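PDB 2IHR: peptide chain release factor 2 from Thermus thermophilus, which directs termination of translation at the stop codons UGA and UAA, acting on the ribosome to release the finished peptide chain. Local coordinates for residues L98-L101 and Y102-L106; T141-A144 and E145-F149; D340-D343 and L344-G348. All coordinates share one frame; numbering follows the deposited sequence.

Contact 1 (L98-L101 and Y102-L106); sequences LDEL and YHQTL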
ATOM      1  N   LEU A  98      -7.579 -16.472  13.070  1.00154.44           N
ATOM      2  CA  LEU A  98      -6.824 -15.638  13.997  1.00148.51           C
ATOM      3  C   LEU A  98      -5.916 -14.736  13.192  1.00149.97           C
ATOM      4  O   LEU A  98      -5.993 -13.510  13.281  1.00149.28           O
ATOM      5  CB  LEU A  98      -5.950 -16.466  14.935  1.00108.59           C
ATOM      6  CG  LEU A  98      -5.379 -15.470  15.953  1.00100.52           C
ATOM      7  CD1 LEU A  98      -6.508 -15.144  16.915  1.00 94.58           C
ATOM      8  CD2 LEU A  98      -4.175 -16.000  16.722  1.00 94.22           C
ATOM      9  N   ASP A  99      -5.033 -15.358  12.420  1.00141.37           N
ATOM     10  CA  ASP A  99      -4.123 -14.603  11.580  1.00140.39           C
ATOM     11  C   ASP A  99      -5.006 -13.573  10.907  1.00141.08           C
ATOM     12  O   ASP A  99      -4.835 -12.371  11.104  1.00141.23           O
ATOM     13  CB  ASP A  99      -3.476 -15.517  10.536  1.00157.82           C
ATOM     14  CG  ASP A  99      -1.988 -15.704  10.767  1.00151.89           C
ATOM     15  OD1 ASP A  99      -1.355 -16.433   9.974  1.00147.38           O
ATOM     16  OD2 ASP A  99      -1.450 -15.118  11.737  1.00141.84           O
ATOM     17  N   GLU A 100      -5.973 -14.070  10.138  1.00131.82           N
ATOM     18  CA  GLU A 100      -6.919 -13.213   9.446  1.00137.31           C
ATOM     19  C   GLU A 100      -7.262 -12.021  10.308  1.00138.29           C
ATOM     20  O   GLU A 100      -6.907 -10.896   9.977  1.00142.89           O
ATOM     21  CB  GLU A 100      -8.201 -13.975   9.116  1.00185.81           C
ATOM     22  CG  GLU A 100      -8.099 -14.797   7.870  1.00191.01           C
ATOM     23  CD  GLU A 100      -7.324 -14.071   6.807  1.00195.98           C
ATOM     24  OE1 GLU A 100      -6.074 -14.072   6.879  1.00202.48           O
ATOM     25  OE2 GLU A 100      -7.964 -13.479   5.915  1.00196.96           O
ATOM     26  N   LEU A 101      -7.942 -12.272  11.422  1.00147.32           N
ATOM     27  CA  LEU A 101      -8.336 -11.202  12.327  1.00142.46           C
ATOM     28  C   LEU A 101      -7.241 -10.162  12.423  1.00134.34           C
ATOM     29  O   LEU A 101      -7.416  -9.038  11.971  1.00136.18           O
ATOM     30  CB  LEU A 101      -8.637 -11.745  13.727  1.00161.06           C
ATOM     31  CG  LEU A 101      -8.833 -10.651  14.783  1.00170.75           C
ATOM     32  CD1 LEU A 101      -9.958  -9.722  14.359  1.00178.66           C
ATOM     33  CD2 LEU A 101      -9.142 -11.274  16.121  1.00173.42           C
ATOM     34  N   TYR A 102      -6.109 -10.556  13.000  1.00115.43           N
ATOM     35  CA  TYR A 102      -4.964  -9.669  13.179  1.00103.09           C
ATOM     36  C   TYR A 102      -4.558  -8.920  11.909  1.00100.86           C
ATOM     37  O   TYR A 102      -4.466  -7.683  11.885  1.00 98.48           O
ATOM     38  CB  TYR A 102      -3.768 -10.462  13.675  1.00102.82           C
ATOM     39  CG  TYR A 102      -2.702  -9.560  14.200  1.00 94.50           C
ATOM     40  CD1 TYR A 102      -2.994  -8.626  15.178  1.00 96.97           C
ATOM     41  CD2 TYR A 102      -1.406  -9.634  13.733  1.00 91.34           C
ATOM     42  CE1 TYR A 102      -2.017  -7.787  15.682  1.00 95.43           C
ATOM     43  CE2 TYR A 102      -0.411  -8.798  14.232  1.00 95.33           C
ATOM     44  CZ  TYR A 102      -0.727  -7.878  15.206  1.00 96.21           C
ATOM     45  OH  TYR A 102       0.235  -7.039  15.706  1.00 99.48           O
ATOM     46  N   HIS A 103      -4.298  -9.682  10.853  1.00109.34           N
ATOM     47  CA  HIS A 103      -3.910  -9.089   9.590  1.00102.89           C
ATOM     48  C   HIS A 103      -5.098  -8.269   9.053  1.00100.89           C
ATOM     49  O   HIS A 103      -4.920  -7.296   8.324  1.00104.50           O
ATOM     50  CB  HIS A 103      -3.455 -10.201   8.613  1.00 94.27           C
ATOM     51  CG  HIS A 103      -2.126 -10.826   8.963  1.00 94.54           C
ATOM     52  ND1 HIS A 103      -1.685 -12.010   8.411  1.00 95.08           N
ATOM     53  CD2 HIS A 103      -1.129 -10.413   9.800  1.00 91.92           C
ATOM     54  CE1 HIS A 103      -0.481 -12.304   8.887  1.00 94.75           C
ATOM     55  NE2 HIS A 103      -0.122 -11.348   9.731  1.00 89.00           N
ATOM     56  N   GLN A 104      -6.313  -8.638   9.451  1.00 97.54           N
ATOM     57  CA  GLN A 104      -7.510  -7.919   9.004  1.00 93.28           C
ATOM     58  C   GLN A 104      -7.638  -6.600   9.704  1.00 83.76           C
ATOM     59  O   GLN A 104      -8.122  -5.626   9.130  1.00 84.45           O
ATOM     60  CB  GLN A 104      -8.793  -8.723   9.268  1.00110.24           C
ATOM     61  CG  GLN A 104      -9.083  -9.734   8.197  1.00129.72           C
ATOM     62  CD  GLN A 104      -8.567  -9.263   6.852  1.00141.81           C
ATOM     63  OE1 GLN A 104      -8.992  -8.223   6.336  1.00146.56           O
ATOM     64  NE2 GLN A 104      -7.628 -10.016   6.283  1.00149.64           N
ATOM     65  N   THR A 105      -7.207  -6.572  10.955  1.00 68.36           N
ATOM     66  CA  THR A 105      -7.306  -5.362  11.730  1.00 69.64           C
ATOM     67  C   THR A 105      -6.146  -4.440  11.369  1.00 72.54           C
ATOM     68  O   THR A 105      -6.282  -3.216  11.438  1.00 70.63           O
ATOM     69  CB  THR A 105      -7.407  -5.678  13.287  1.00 80.53           C
ATOM     70  OG1 THR A 105      -6.755  -4.658  14.052  1.00 79.38           O
ATOM     71  CG2 THR A 105      -6.786  -7.006  13.620  1.00 82.28           C
ATOM     72  N   LEU A 106      -5.027  -5.017  10.931  1.00 82.04           N
ATOM     73  CA  LEU A 106      -3.869  -4.211  10.533  1.00 83.14           C
ATOM     74  C   LEU A 106      -4.100  -3.465   9.216  1.00 83.56           C
ATOM     75  O   LEU A 106      -3.447  -2.446   8.924  1.00 79.82           O
ATOM     76  CB  LEU A 106      -2.634  -5.100  10.399  1.00 73.12           C
ATOM     77  CG  LEU A 106      -1.924  -5.434  11.712  1.00 73.88           C
ATOM     78  CD1 LEU A 106      -0.865  -6.480  11.399  1.00 72.12           C
ATOM     79  CD2 LEU A 106      -1.322  -4.153  12.392  1.00 59.62           C
TER
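The backbone of L98 to L106 runs as continuous α-helix: Y102 N bonds to L98 O at 3.0 Å, and H103 N follows one residue on with D99 O at 2.8 Å. This is the i to i+4 pattern of helix 92-106, close to its C-terminal end. The next bond, from Q104 N to E100 O, is modelled so short that its length is doubtful. The same periodicity sets the side chains in pairs. D99 and H103 lie alongside and point the same way, the carboxylate and imidazole planes only 23° apart, with D99 OD2 4.1 Å from H103 CE1. The acid would probably favour a protonated ring, although no charged atoms touch. E100 and Q104 repeat the side-by-side arrangement, but with the two flat ends more steeply turned to each other, their planes 47° apart. Each chain is bent at chi2 (-39° in E100), which curls the two polar ends toward the same side, and E100 OE2 comes to 3.5 Å from Q104 NE2. Three residues of this turn face helix 342-353: the H103 ring stacks with W346, Y102 touches E350, and L106 touches both W346 and E350. Within this last turn L106 CD1 sits 3.7 Å above the plane of the Y102 ring, displaced from the centre toward its rim.

Contact 2 (T141-A144 and E145-F149); sequences TRFA and ERQGF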
ATOM      1  N   THR A 141       7.806  -5.073  -8.482  1.00 59.69           N
ATOM      2  CA  THR A 141       7.146  -5.749  -9.577  1.00 59.76           C
ATOM      3  C   THR A 141       7.131  -7.226  -9.231  1.00 60.63           C
ATOM      4  O   THR A 141       6.120  -7.880  -9.383  1.00 64.86           O
ATOM      5  CB  THR A 141       7.879  -5.494 -10.900  1.00 57.01           C
ATOM      6  OG1 THR A 141       7.644  -4.145 -11.309  1.00 58.64           O
ATOM      7  CG2 THR A 141       7.345  -6.368 -11.972  1.00 60.35           C
ATOM      8  N   ARG A 142       8.254  -7.748  -8.743  1.00 64.99           N
ATOM      9  CA  ARG A 142       8.289  -9.157  -8.345  1.00 63.24           C
ATOM     10  C   ARG A 142       7.327  -9.354  -7.176  1.00 66.06           C
ATOM     11  O   ARG A 142       6.709 -10.417  -7.043  1.00 67.78           O
ATOM     12  CB  ARG A 142       9.705  -9.621  -7.901  1.00 54.59           C
ATOM     13  CG  ARG A 142      10.740  -9.817  -8.994  1.00 50.18           C
ATOM     14  CD  ARG A 142      10.464 -11.124  -9.794  1.00 49.87           C
ATOM     15  NE  ARG A 142      10.703 -12.317  -8.995  1.00 49.72           N
ATOM     16  CZ  ARG A 142       9.745 -13.071  -8.468  1.00 57.92           C
ATOM     17  NH1 ARG A 142       8.471 -12.756  -8.702  1.00 61.91           N
ATOM     18  NH2 ARG A 142      10.055 -14.071  -7.613  1.00 51.53           N
ATOM     19  N   PHE A 143       7.209  -8.344  -6.319  1.00 64.37           N
ATOM     20  CA  PHE A 143       6.323  -8.459  -5.164  1.00 63.04           C
ATOM     21  C   PHE A 143       4.896  -8.666  -5.631  1.00 67.12           C
ATOM     22  O   PHE A 143       4.183  -9.538  -5.139  1.00 65.00           O
ATOM     23  CB  PHE A 143       6.361  -7.205  -4.305  1.00 63.68           C
ATOM     24  CG  PHE A 143       5.260  -7.153  -3.293  1.00 58.06           C
ATOM     25  CD1 PHE A 143       5.244  -8.040  -2.211  1.00 61.16           C
ATOM     26  CD2 PHE A 143       4.198  -6.280  -3.455  1.00 56.87           C
ATOM     27  CE1 PHE A 143       4.173  -8.068  -1.305  1.00 59.11           C
ATOM     28  CE2 PHE A 143       3.106  -6.290  -2.554  1.00 57.01           C
ATOM     29  CZ  PHE A 143       3.101  -7.194  -1.482  1.00 60.45           C
ATOM     30  N   ALA A 144       4.483  -7.845  -6.581  1.00 67.74           N
ATOM     31  CA  ALA A 144       3.139  -7.932  -7.125  1.00 69.28           C
ATOM     32  C   ALA A 144       2.962  -9.317  -7.758  1.00 68.77           C
ATOM     33  O   ALA A 144       2.008 -10.033  -7.489  1.00 62.87           O
ATOM     34  CB  ALA A 144       2.949  -6.832  -8.169  1.00 64.67           C
ATOM     35  N   GLU A 145       3.920  -9.661  -8.597  1.00 74.32           N
ATOM     36  CA  GLU A 145       3.992 -10.928  -9.303  1.00 80.64           C
ATOM     37  C   GLU A 145       3.571 -12.064  -8.367  1.00 80.54           C
ATOM     38  O   GLU A 145       2.574 -12.735  -8.607  1.00 84.68           O
ATOM     39  CB  GLU A 145       5.450 -11.122  -9.752  1.00 77.32           C
ATOM     40  CG  GLU A 145       5.728 -11.895 -11.023  1.00 83.85           C
ATOM     41  CD  GLU A 145       7.103 -11.515 -11.630  1.00 98.67           C
ATOM     42  OE1 GLU A 145       7.285 -10.324 -12.042  1.00 91.31           O
ATOM     43  OE2 GLU A 145       8.000 -12.404 -11.688  1.00 99.12           O
ATOM     44  N   ARG A 146       4.332 -12.256  -7.293  1.00 68.48           N
ATOM     45  CA  ARG A 146       4.078 -13.316  -6.334  1.00 66.34           C
ATOM     46  C   ARG A 146       2.878 -13.125  -5.417  1.00 65.61           C
ATOM     47  O   ARG A 146       2.626 -13.916  -4.502  1.00 62.02           O
ATOM     48  CB  ARG A 146       5.351 -13.597  -5.503  1.00 71.76           C
ATOM     49  CG  ARG A 146       5.970 -12.406  -4.755  1.00 72.59           C
ATOM     50  CD  ARG A 146       7.130 -12.840  -3.825  1.00 65.85           C
ATOM     51  NE  ARG A 146       8.418 -13.059  -4.508  1.00 53.07           N
ATOM     52  CZ  ARG A 146       9.391 -13.833  -4.008  1.00 55.05           C
ATOM     53  NH1 ARG A 146       9.217 -14.456  -2.846  1.00 33.68           N
ATOM     54  NH2 ARG A 146      10.557 -13.967  -4.630  1.00 51.84           N
ATOM     55  N   GLN A 147       2.089 -12.105  -5.679  1.00 79.57           N
ATOM     56  CA  GLN A 147       0.947 -11.889  -4.816  1.00 82.73           C
ATOM     57  C   GLN A 147      -0.362 -11.996  -5.602  1.00 83.70           C
ATOM     58  O   GLN A 147      -1.455 -11.938  -5.044  1.00 83.55           O
ATOM     59  CB  GLN A 147       1.093 -10.519  -4.156  1.00 59.85           C
ATOM     60  CG  GLN A 147       0.611 -10.485  -2.742  1.00 57.42           C
ATOM     61  CD  GLN A 147       1.556 -11.190  -1.820  1.00 56.77           C
ATOM     62  OE1 GLN A 147       1.256 -11.432  -0.640  1.00 63.36           O
ATOM     63  NE2 GLN A 147       2.731 -11.520  -2.349  1.00 55.89           N
ATOM     64  N   GLY A 148      -0.231 -12.177  -6.907  1.00 84.72           N
ATOM     65  CA  GLY A 148      -1.396 -12.263  -7.755  1.00 84.48           C
ATOM     66  C   GLY A 148      -1.979 -10.892  -8.034  1.00 85.47           C
ATOM     67  O   GLY A 148      -3.190 -10.711  -8.012  1.00 84.55           O
ATOM     68  N   PHE A 149      -1.119  -9.913  -8.277  1.00 82.16           N
ATOM     69  CA  PHE A 149      -1.587  -8.571  -8.579  1.00 76.91           C
ATOM     70  C   PHE A 149      -1.107  -8.264  -9.980  1.00 73.93           C
ATOM     71  O   PHE A 149      -0.094  -8.789 -10.424  1.00 68.82           O
ATOM     72  CB  PHE A 149      -1.012  -7.516  -7.624  1.00 65.25           C
ATOM     73  CG  PHE A 149      -1.404  -7.689  -6.179  1.00 63.83           C
ATOM     74  CD1 PHE A 149      -2.497  -8.481  -5.812  1.00 62.76           C
ATOM     75  CD2 PHE A 149      -0.722  -6.979  -5.180  1.00 66.65           C
ATOM     76  CE1 PHE A 149      -2.924  -8.553  -4.446  1.00 63.04           C
ATOM     77  CE2 PHE A 149      -1.124  -7.038  -3.824  1.00 58.89           C
ATOM     78  CZ  PHE A 149      -2.228  -7.819  -3.452  1.00 64.82           C
TER
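The carbonyl oxygen of A144 is gripped twice, by Q147 N at 2.8 Å and F149 N at 3.2 Å, on the tightly packed side of the meeting between T141-A144 and E145-F149. The two donors arrive from opposite faces of the carbonyl plane, well out of it, rather than along the lone pairs. Beside them the methyl of A144 rests against F149, CB to CB at 4.1 Å, while the rings of F143 and F149 come only marginally together, CE2 to CE2 at 4.5 Å. Both rings are buried, F143 packing on L180 and F149 on L179 of helix 176-180. Q147 CB lies 4.0 Å above the F149 ring, over its centre. The bond from F149 N to A144 O, with the weak one from G148 N to E145 O across a type I turn, makes a Schellman motif that ends helix 127-145: G148, with positive phi, is the C-prime residue, and the chain then enters strand 150-158. The outer side is looser and built of charge, with E145, R146 and G148 exposed. The R142 chain, bent at chi2 (-75°) and chi3 (-69°), doubles back to form a salt bridge from NH1 to E145 OE2 at 3.0 Å, the guanidinium and carboxylate planes 30° apart. R142 NH2 and R146 NH2 also come within 3.0 Å of each other; both arginines converge on the carboxylate of D338, which takes a salt bridge from R142 NE and another from R146 NH2.

Contact 3 (D340-D343 and L344-G348); sequences DLMD and LIWAG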
ATOM      1  N   ASP A 340      10.040 -11.074  -1.883  1.00 50.33           N
ATOM      2  CA  ASP A 340       9.579 -11.546  -0.582  1.00 51.31           C
ATOM      3  C   ASP A 340       9.554 -10.412   0.478  1.00 52.83           C
ATOM      4  O   ASP A 340      10.502 -10.253   1.268  1.00 49.88           O
ATOM      5  CB  ASP A 340      10.473 -12.721  -0.198  1.00 43.32           C
ATOM      6  CG  ASP A 340      10.285 -13.194   1.239  1.00 50.92           C
ATOM      7  OD1 ASP A 340       9.126 -13.112   1.770  1.00 57.32           O
ATOM      8  OD2 ASP A 340      11.317 -13.663   1.815  1.00 52.35           O
ATOM      9  N   LEU A 341       8.445  -9.669   0.520  1.00 51.24           N
ATOM     10  CA  LEU A 341       8.283  -8.537   1.436  1.00 49.61           C
ATOM     11  C   LEU A 341       7.314  -8.629   2.614  1.00 53.54           C
ATOM     12  O   LEU A 341       7.334  -7.778   3.534  1.00 51.00           O
ATOM     13  CB  LEU A 341       7.828  -7.327   0.638  1.00 34.78           C
ATOM     14  CG  LEU A 341       8.673  -6.874  -0.521  1.00 33.80           C
ATOM     15  CD1 LEU A 341       7.984  -5.665  -1.234  1.00 32.71           C
ATOM     16  CD2 LEU A 341      10.048  -6.607   0.002  1.00 34.88           C
ATOM     17  N   MET A 342       6.460  -9.635   2.608  1.00 59.27           N
ATOM     18  CA  MET A 342       5.449  -9.703   3.631  1.00 59.92           C
ATOM     19  C   MET A 342       5.807  -9.428   5.064  1.00 58.98           C
ATOM     20  O   MET A 342       5.081  -8.727   5.759  1.00 67.82           O
ATOM     21  CB  MET A 342       4.713 -11.035   3.530  1.00 50.40           C
ATOM     22  CG  MET A 342       3.827 -11.134   2.299  1.00 51.48           C
ATOM     23  SD  MET A 342       2.715  -9.704   2.050  1.00 68.24           S
ATOM     24  CE  MET A 342       2.039  -9.435   3.672  1.00 71.75           C
ATOM     25  N   ASP A 343       6.910  -9.967   5.538  1.00 63.42           N
ATOM     26  CA  ASP A 343       7.244  -9.777   6.943  1.00 66.33           C
ATOM     27  C   ASP A 343       7.667  -8.357   7.260  1.00 67.62           C
ATOM     28  O   ASP A 343       7.529  -7.901   8.404  1.00 72.88           O
ATOM     29  CB  ASP A 343       8.301 -10.812   7.382  1.00 56.99           C
ATOM     30  CG  ASP A 343       9.699 -10.580   6.779  1.00 66.90           C
ATOM     31  OD1 ASP A 343       9.848 -10.015   5.664  1.00 70.24           O
ATOM     32  OD2 ASP A 343      10.681 -11.005   7.448  1.00 69.04           O
ATOM     33  N   LEU A 344       8.160  -7.655   6.242  1.00 51.23           N
ATOM     34  CA  LEU A 344       8.580  -6.275   6.398  1.00 55.21           C
ATOM     35  C   LEU A 344       7.338  -5.404   6.386  1.00 53.51           C
ATOM     36  O   LEU A 344       7.266  -4.371   7.059  1.00 59.79           O
ATOM     37  CB  LEU A 344       9.544  -5.885   5.261  1.00 51.30           C
ATOM     38  CG  LEU A 344      11.027  -6.274   5.493  1.00 47.28           C
ATOM     39  CD1 LEU A 344      11.774  -6.186   4.187  1.00 45.06           C
ATOM     40  CD2 LEU A 344      11.650  -5.344   6.600  1.00 38.67           C
ATOM     41  N   ILE A 345       6.344  -5.836   5.626  1.00 56.74           N
ATOM     42  CA  ILE A 345       5.094  -5.105   5.547  1.00 51.90           C
ATOM     43  C   ILE A 345       4.280  -5.202   6.844  1.00 57.47           C
ATOM     44  O   ILE A 345       4.036  -4.177   7.497  1.00 61.33           O
ATOM     45  CB  ILE A 345       4.264  -5.610   4.372  1.00 53.29           C
ATOM     46  CG1 ILE A 345       4.932  -5.182   3.045  1.00 47.33           C
ATOM     47  CG2 ILE A 345       2.819  -5.062   4.471  1.00 52.56           C
ATOM     48  CD1 ILE A 345       4.197  -5.782   1.807  1.00 50.10           C
ATOM     49  N   TRP A 346       3.861  -6.411   7.235  1.00 64.26           N
ATOM     50  CA  TRP A 346       3.094  -6.560   8.478  1.00 58.01           C
ATOM     51  C   TRP A 346       3.716  -5.735   9.580  1.00 54.32           C
ATOM     52  O   TRP A 346       3.041  -5.066  10.334  1.00 55.40           O
ATOM     53  CB  TRP A 346       3.062  -8.004   8.949  1.00 44.46           C
ATOM     54  CG  TRP A 346       2.215  -8.850   8.093  1.00 56.62           C
ATOM     55  CD1 TRP A 346       2.581 -10.034   7.456  1.00 50.95           C
ATOM     56  CD2 TRP A 346       0.904  -8.528   7.620  1.00 54.22           C
ATOM     57  NE1 TRP A 346       1.576 -10.432   6.607  1.00 52.95           N
ATOM     58  CE2 TRP A 346       0.537  -9.535   6.681  1.00 54.97           C
ATOM     59  CE3 TRP A 346       0.004  -7.484   7.889  1.00 57.70           C
ATOM     60  CZ2 TRP A 346      -0.690  -9.525   6.006  1.00 52.84           C
ATOM     61  CZ3 TRP A 346      -1.230  -7.469   7.206  1.00 57.87           C
ATOM     62  CH2 TRP A 346      -1.556  -8.491   6.275  1.00 57.44           C
ATOM     63  N   ALA A 347       5.027  -5.786   9.659  1.00 47.46           N
ATOM     64  CA  ALA A 347       5.728  -5.070  10.702  1.00 44.40           C
ATOM     65  C   ALA A 347       5.570  -3.594  10.550  1.00 48.78           C
ATOM     66  O   ALA A 347       5.555  -2.888  11.531  1.00 50.07           O
ATOM     67  CB  ALA A 347       7.214  -5.442  10.698  1.00 33.98           C
ATOM     68  N   GLY A 348       5.474  -3.133   9.317  1.00 58.80           N
ATOM     69  CA  GLY A 348       5.333  -1.711   9.083  1.00 59.72           C
ATOM     70  C   GLY A 348       3.936  -1.275   9.433  1.00 68.53           C
ATOM     71  O   GLY A 348       3.733  -0.201  10.052  1.00 66.12           O
TER
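The indole of W346 is met obliquely by the thioether of M342, whose methyl CE lies 3.4 Å from W346 CE2, while the H103 ring of helix 92-106 stacks with the same indole. This is a Met-aromatic contact spanning i to i+4 in the first turn of helix 342-353: M342 SD stands 5.4 Å from the centroid of the five-membered ring, 38° off its normal. A chain bent at chi2 (-50°) and again at chi3 (-46°) curls the methyl back toward the ring. On its way the sulfur also crosses I345, SD to CD1 at 4.2 Å. I345 CD1 is also 4.1 Å from L341 CB, in an apolar patch packed against F143 of helix 127-145. The backbone beneath starts the helix with a shared acceptor: L341 O takes I345 N at 3.0 Å, in the carbonyl plane, and L344 N at 2.8 Å from above it. W346 N then bonds to M342 O. On a more polar flank, R330 forms salt bridges with D340 and with D343 OD1. One turn on from D343, the methyl CB of A347 rests 3.4 Å from the carbonyl oxygen of D343.

Overall arrangement
From the N terminus the three contacts come in series, none enclosing or crossing another. Each is local, within one unbroken stretch of chain, so no long loop is closed by any one of them. Contact 1 lies near the end of helix 92-106; contact 2 finishes helix 127-145 and hands the chain to strand 150-158, one of the two edge strands of the mixed sheet; contact 3 opens helix 342-353, close to the C terminus. Contacts 1 and 2 do not touch, their centres about 21 Å apart. Contact 3 bridges them, its centre about 14 Å from each, so that the last helix ties the helix of contact 1 to the sheet-bearing part of the fold.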